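PDB 5M6Q: secreted protein, which probably catalyses the transfer of protein glutamine gamma-glutamyl groups to amines, cross-linking proteins, as microbial transglutaminases do. Local coordinates for residues Ala112-Lys123 / Phe217-Asp225. Numbering follows the deposited sequence.
Sequences ALPSWIDSAKLK and FTVAFAKKD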
ATOM      1  N   ALA A 112       2.935  -0.868 -13.768  1.00 33.66           N
ATOM      2  CA  ALA A 112       2.647  -1.496 -12.477  1.00 30.99           C
ATOM      3  C   ALA A 112       2.907  -2.995 -12.494  1.00 33.86           C
ATOM      4  O   ALA A 112       3.211  -3.576 -11.462  1.00 33.53           O
ATOM      5  CB  ALA A 112       1.210  -1.223 -12.058  1.00 26.57           C
ATOM      6  N   LEU A 113       2.796  -3.621 -13.663  1.00 27.84           N
ATOM      7  CA  LEU A 113       3.091  -5.045 -13.776  1.00 31.05           C
ATOM      8  C   LEU A 113       4.585  -5.361 -13.669  1.00 33.48           C
ATOM      9  O   LEU A 113       5.398  -4.798 -14.400  1.00 38.28           O
ATOM     10  CB  LEU A 113       2.564  -5.587 -15.103  1.00 28.44           C
ATOM     11  CG  LEU A 113       2.696  -7.090 -15.344  1.00 28.69           C
ATOM     12  CD1 LEU A 113       1.576  -7.850 -14.649  1.00 26.61           C
ATOM     13  CD2 LEU A 113       2.701  -7.362 -16.844  1.00 27.03           C
ATOM     14  N   PRO A 114       4.957  -6.271 -12.755  1.00 38.10           N
ATOM     15  CA  PRO A 114       6.337  -6.765 -12.797  1.00 38.36           C
ATOM     16  C   PRO A 114       6.516  -7.864 -13.850  1.00 36.63           C
ATOM     17  O   PRO A 114       6.118  -8.994 -13.612  1.00 37.38           O
ATOM     18  CB  PRO A 114       6.563  -7.307 -11.385  1.00 33.94           C
ATOM     19  CG  PRO A 114       5.186  -7.690 -10.909  1.00 35.70           C
ATOM     20  CD  PRO A 114       4.236  -6.716 -11.546  1.00 34.53           C
ATOM     21  N   SER A 115       7.118  -7.523 -14.986  1.00 37.09           N
ATOM     22  CA  SER A 115       7.289  -8.455 -16.113  1.00 41.94           C
ATOM     23  C   SER A 115       7.950  -9.797 -15.782  1.00 35.27           C
ATOM     24  O   SER A 115       7.630 -10.809 -16.399  1.00 40.49           O
ATOM     25  CB  SER A 115       8.102  -7.780 -17.219  1.00 44.04           C
ATOM     26  OG  SER A 115       7.506  -6.547 -17.570  1.00 59.92           O
ATOM     27  N   TRP A 116       8.860  -9.817 -14.815  1.00 32.18           N
ATOM     28  CA  TRP A 116       9.611 -11.038 -14.523  1.00 31.85           C
ATOM     29  C   TRP A 116       8.854 -12.038 -13.628  1.00 39.29           C
ATOM     30  O   TRP A 116       9.303 -13.171 -13.450  1.00 40.50           O
ATOM     31  CB  TRP A 116      10.940 -10.681 -13.873  1.00 33.53           C
ATOM     32  CG  TRP A 116      10.758 -10.102 -12.525  1.00 34.39           C
ATOM     33  CD1 TRP A 116      10.494  -8.799 -12.220  1.00 32.06           C
ATOM     34  CD2 TRP A 116      10.806 -10.807 -11.283  1.00 34.74           C
ATOM     35  NE1 TRP A 116      10.381  -8.646 -10.859  1.00 35.47           N
ATOM     36  CE2 TRP A 116      10.567  -9.866 -10.260  1.00 32.81           C
ATOM     37  CE3 TRP A 116      11.029 -12.143 -10.934  1.00 36.45           C
ATOM     38  CZ2 TRP A 116      10.549 -10.218  -8.910  1.00 37.95           C
ATOM     39  CZ3 TRP A 116      11.013 -12.492  -9.595  1.00 31.08           C
ATOM     40  CH2 TRP A 116      10.771 -11.536  -8.599  1.00 32.63           C
ATOM     41  N   ILE A 117       7.723 -11.627 -13.057  1.00 27.80           N
ATOM     42  CA  ILE A 117       6.881 -12.558 -12.312  1.00 30.36           C
ATOM     43  C   ILE A 117       5.727 -13.025 -13.195  1.00 36.01           C
ATOM     44  O   ILE A 117       4.983 -12.208 -13.732  1.00 37.46           O
ATOM     45  CB  ILE A 117       6.353 -11.924 -11.010  1.00 32.05           C
ATOM     46  CG1 ILE A 117       7.520 -11.482 -10.124  1.00 33.06           C
ATOM     47  CG2 ILE A 117       5.460 -12.905 -10.249  1.00 25.64           C
ATOM     48  CD1 ILE A 117       7.096 -10.610  -8.942  1.00 31.58           C
ATOM     49  N   ASP A 118       5.569 -14.331 -13.355  1.00 33.73           N
ATOM     50  CA  ASP A 118       4.455 -14.840 -14.152  1.00 35.70           C
ATOM     51  C   ASP A 118       3.091 -14.411 -13.579  1.00 35.95           C
ATOM     52  O   ASP A 118       2.854 -14.471 -12.372  1.00 34.17           O
ATOM     53  CB  ASP A 118       4.536 -16.356 -14.256  1.00 36.61           C
ATOM     54  CG  ASP A 118       3.397 -16.937 -15.062  1.00 45.11           C
ATOM     55  OD1 ASP A 118       3.341 -16.688 -16.285  1.00 51.57           O
ATOM     56  OD2 ASP A 118       2.548 -17.634 -14.472  1.00 53.97           O
ATOM     57  N   SER A 119       2.188 -13.984 -14.451  1.00 31.31           N
ATOM     58  CA  SER A 119       0.979 -13.302 -13.995  1.00 38.49           C
ATOM     59  C   SER A 119       0.065 -14.209 -13.159  1.00 31.75           C
ATOM     60  O   SER A 119      -0.757 -13.716 -12.398  1.00 30.35           O
ATOM     61  CB  SER A 119       0.208 -12.732 -15.192  1.00 28.84           C
ATOM     62  OG  SER A 119      -0.096 -13.759 -16.119  1.00 33.92           O
ATOM     63  N   ALA A 120       0.225 -15.522 -13.287  1.00 32.14           N
ATOM     64  CA  ALA A 120      -0.539 -16.464 -12.472  1.00 35.78           C
ATOM     65  C   ALA A 120      -0.134 -16.405 -10.991  1.00 38.86           C
ATOM     66  O   ALA A 120      -0.883 -16.854 -10.117  1.00 38.04           O
ATOM     67  CB  ALA A 120      -0.372 -17.864 -12.999  1.00 32.65           C
ATOM     68  N   LYS A 121       1.048 -15.858 -10.714  1.00 30.15           N
ATOM     69  CA  LYS A 121       1.539 -15.718  -9.346  1.00 29.78           C
ATOM     70  C   LYS A 121       1.256 -14.329  -8.741  1.00 32.90           C
ATOM     71  O   LYS A 121       1.783 -13.997  -7.690  1.00 30.93           O
ATOM     72  CB  LYS A 121       3.045 -15.976  -9.301  1.00 26.59           C
ATOM     73  CG  LYS A 121       3.499 -17.357  -9.774  1.00 33.02           C
ATOM     74  CD  LYS A 121       5.027 -17.426  -9.776  1.00 42.63           C
ATOM     75  CE  LYS A 121       5.561 -18.821 -10.115  1.00 44.09           C
ATOM     76  NZ  LYS A 121       7.057 -18.808 -10.165  1.00 57.92           N
ATOM     77  N   LEU A 122       0.453 -13.509  -9.410  1.00 31.18           N
ATOM     78  CA  LEU A 122       0.258 -12.142  -8.935  1.00 26.84           C
ATOM     79  C   LEU A 122      -1.140 -11.901  -8.419  1.00 28.67           C
ATOM     80  O   LEU A 122      -2.100 -12.537  -8.859  1.00 30.57           O
ATOM     81  CB  LEU A 122       0.562 -11.132 -10.048  1.00 29.07           C
ATOM     82  CG  LEU A 122       2.023 -11.091 -10.499  1.00 29.93           C
ATOM     83  CD1 LEU A 122       2.147 -10.209 -11.708  1.00 28.85           C
ATOM     84  CD2 LEU A 122       2.963 -10.621  -9.364  1.00 24.49           C
ATOM     85  N   LYS A 123      -1.250 -10.971  -7.477  1.00 30.46           N
ATOM     86  CA  LYS A 123      -2.546 -10.467  -7.062  1.00 26.49           C
ATOM     87  C   LYS A 123      -2.427  -8.973  -6.791  1.00 26.37           C
ATOM     88  O   LYS A 123      -1.412  -8.505  -6.269  1.00 26.41           O
ATOM     89  CB  LYS A 123      -3.051 -11.194  -5.817  1.00 26.83           C
ATOM     90  CG  LYS A 123      -2.078 -11.132  -4.667  1.00 34.27           C
ATOM     91  CD  LYS A 123      -2.753 -11.345  -3.332  1.00 41.30           C
ATOM     92  CE  LYS A 123      -1.715 -11.616  -2.239  1.00 46.87           C
ATOM     93  NZ  LYS A 123      -2.347 -11.673  -0.886  1.00 55.90           N
ATOM     94  N   PHE A 217      -4.840   5.782  -1.448  1.00 20.53           N
ATOM     95  CA  PHE A 217      -5.051   4.360  -1.420  1.00 22.76           C
ATOM     96  C   PHE A 217      -4.462   3.812  -2.706  1.00 20.55           C
ATOM     97  O   PHE A 217      -4.835   4.227  -3.804  1.00 23.35           O
ATOM     98  CB  PHE A 217      -6.537   4.037  -1.280  1.00 22.92           C
ATOM     99  CG  PHE A 217      -7.124   4.539  -0.000  1.00 23.95           C
ATOM    100  CD1 PHE A 217      -7.132   3.734   1.128  1.00 23.25           C
ATOM    101  CD2 PHE A 217      -7.604   5.830   0.094  1.00 25.26           C
ATOM    102  CE1 PHE A 217      -7.649   4.202   2.309  1.00 21.83           C
ATOM    103  CE2 PHE A 217      -8.120   6.301   1.275  1.00 26.78           C
ATOM    104  CZ  PHE A 217      -8.140   5.491   2.380  1.00 20.15           C
ATOM    105  N   THR A 218      -3.551   2.868  -2.549  1.00 19.07           N
ATOM    106  CA  THR A 218      -2.641   2.491  -3.613  1.00 20.00           C
ATOM    107  C   THR A 218      -2.795   1.031  -3.929  1.00 18.30           C
ATOM    108  O   THR A 218      -2.925   0.195  -3.038  1.00 21.16           O
ATOM    109  CB  THR A 218      -1.179   2.800  -3.217  1.00 20.11           C
ATOM    110  OG1 THR A 218      -1.064   4.200  -2.948  1.00 24.12           O
ATOM    111  CG2 THR A 218      -0.199   2.404  -4.329  1.00 21.32           C
ATOM    112  N   VAL A 219      -2.809   0.734  -5.216  1.00 22.49           N
ATOM    113  CA  VAL A 219      -2.928  -0.629  -5.687  1.00 21.73           C
ATOM    114  C   VAL A 219      -1.586  -1.049  -6.226  1.00 26.33           C
ATOM    115  O   VAL A 219      -0.968  -0.312  -6.995  1.00 23.74           O
ATOM    116  CB  VAL A 219      -4.020  -0.748  -6.765  1.00 21.32           C
ATOM    117  CG1 VAL A 219      -4.189  -2.203  -7.178  1.00 25.36           C
ATOM    118  CG2 VAL A 219      -5.320  -0.161  -6.273  1.00 22.87           C
ATOM    119  N   ALA A 220      -1.130  -2.227  -5.830  1.00 22.25           N
ATOM    120  CA  ALA A 220       0.139  -2.753  -6.313  1.00 22.84           C
ATOM    121  C   ALA A 220       0.037  -4.261  -6.420  1.00 27.14           C
ATOM    122  O   ALA A 220      -0.782  -4.891  -5.739  1.00 25.75           O
ATOM    123  CB  ALA A 220       1.293  -2.359  -5.377  1.00 24.27           C
ATOM    124  N   PHE A 221       0.863  -4.849  -7.273  1.00 23.37           N
ATOM    125  CA  PHE A 221       0.880  -6.289  -7.396  1.00 24.55           C
ATOM    126  C   PHE A 221       1.706  -6.910  -6.299  1.00 23.08           C
ATOM    127  O   PHE A 221       2.826  -6.497  -6.024  1.00 23.56           O
ATOM    128  CB  PHE A 221       1.387  -6.714  -8.778  1.00 21.97           C
ATOM    129  CG  PHE A 221       0.338  -6.587  -9.839  1.00 26.75           C
ATOM    130  CD1 PHE A 221      -0.783  -7.393  -9.801  1.00 24.92           C
ATOM    131  CD2 PHE A 221       0.441  -5.630 -10.836  1.00 21.16           C
ATOM    132  CE1 PHE A 221      -1.764  -7.279 -10.751  1.00 24.50           C
ATOM    133  CE2 PHE A 221      -0.540  -5.513 -11.800  1.00 24.46           C
ATOM    134  CZ  PHE A 221      -1.651  -6.335 -11.753  1.00 21.31           C
ATOM    135  N   ALA A 222       1.105  -7.878  -5.634  1.00 25.87           N
ATOM    136  CA  ALA A 222       1.818  -8.688  -4.666  1.00 26.01           C
ATOM    137  C   ALA A 222       2.056 -10.053  -5.297  1.00 20.33           C
ATOM    138  O   ALA A 222       1.313 -10.481  -6.178  1.00 23.78           O
ATOM    139  CB  ALA A 222       1.030  -8.812  -3.360  1.00 23.13           C
ATOM    140  N   LYS A 223       3.092 -10.741  -4.852  1.00 26.12           N
ATOM    141  CA  LYS A 223       3.292 -12.109  -5.299  1.00 27.59           C
ATOM    142  C   LYS A 223       2.614 -13.065  -4.309  1.00 35.25           C
ATOM    143  O   LYS A 223       2.860 -12.991  -3.109  1.00 33.44           O
ATOM    144  CB  LYS A 223       4.779 -12.408  -5.430  1.00 33.57           C
ATOM    145  CG  LYS A 223       5.067 -13.817  -5.906  1.00 37.34           C
ATOM    146  CD  LYS A 223       6.557 -14.104  -5.925  1.00 45.67           C
ATOM    147  CE  LYS A 223       6.822 -15.602  -5.974  1.00 44.41           C
ATOM    148  NZ  LYS A 223       8.276 -15.866  -6.120  1.00 48.96           N
ATOM    149  N   LYS A 224       1.737 -13.934  -4.814  1.00 32.85           N
ATOM    150  CA  LYS A 224       1.080 -14.956  -3.995  1.00 40.53           C
ATOM    151  C   LYS A 224       2.083 -15.868  -3.288  1.00 43.23           C
ATOM    152  O   LYS A 224       3.248 -15.947  -3.680  1.00 41.90           O
ATOM    153  CB  LYS A 224       0.158 -15.821  -4.849  1.00 37.45           C
ATOM    154  CG  LYS A 224      -1.042 -15.123  -5.434  1.00 40.00           C
ATOM    155  CD  LYS A 224      -1.692 -16.041  -6.461  1.00 35.41           C
ATOM    156  CE  LYS A 224      -2.680 -15.303  -7.336  1.00 41.02           C
ATOM    157  NZ  LYS A 224      -3.197 -16.171  -8.434  1.00 46.61           N
ATOM    158  N   ASP A 225       1.616 -16.560  -2.250  1.00 44.53           N
ATOM    159  CA  ASP A 225       2.411 -17.599  -1.587  1.00 51.29           C
ATOM    160  C   ASP A 225       2.690 -18.750  -2.535  1.00 53.75           C
ATOM    161  O   ASP A 225       1.749 -19.292  -3.112  1.00 53.23           O
ATOM    162  CB  ASP A 225       1.689 -18.141  -0.356  1.00 53.38           C
ATOM    163  CG  ASP A 225       1.418 -17.077   0.672  1.00 58.07           C
ATOM    164  OD1 ASP A 225       2.238 -16.137   0.765  1.00 62.65           O
ATOM    165  OD2 ASP A 225       0.391 -17.177   1.383  1.00 62.65           O
ATOM    166  OXT ASP A 225       3.831 -19.171  -2.733  1.00 62.32           O
TER
HETATM  167  O   HOH W   1       2.589  -3.275  -8.747  1.00 26.77           O
HETATM  168  O   HOH W   2      -2.791 -14.222 -10.966  1.00 33.48           O
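Phe221 packs against Ala112, Leu113 and Pro114 and, from the paired strand, Leu122. The carbonyl oxygen of Ala112 meets the ring at its edge, near the ring plane, Ala112 O lying 3.5 Å from Phe221 CD2. Pro114 crosses Phe221 at about a right angle, its CD 4.0 Å from Phe221 CB, and Leu122 CB comes obliquely to Phe221 CD1 at 4.0 Å. With CG anti to its own carbonyl carbon (chi1 -79°), Phe221 swings its ring toward the backbone of residues 112-114. One water bridges the two backbones here, donating a hydrogen bond to Ala112 O and accepting one from Phe221 N. Beside the ring the backbones pair as antiparallel neighbours: Lys123 and Ala222 form a hydrogen-bonded pair, Lys123 N to Ala222 O and, shorter and straighter, Ala222 N to Lys123 O at 2.7 Å. Leu122 and Lys223 make the adjoining non-hydrogen-bonded pair. Strands 122-131 and 214-223 are neighbours in the antiparallel sheet of this transglutaminase, and the contact joins the start of one to the C-terminal end of the other. Past the strand, Lys224 N still bonds Lys121 O at 2.9 Å. The extended side chain of Lys224 runs alongside Lys121 O and delivers NZ to Ala120 O at 2.9 Å, approaching from above the carbonyl plane, about 37° out of it. A methionine in place of Lys224 would probably leave Ala120 O without this donor and the C-terminal tail less firmly tied to the 3-10 turn. That turn, 119-121, is itself fixed by Lys121 N to Asp118 O, while Asp118 OD1 is held by His87 and Ser119 OG by Pro88 O. Farther out, Val84 of helix 70-84 and Tyr93 of helix 90-99 also touch Phe221.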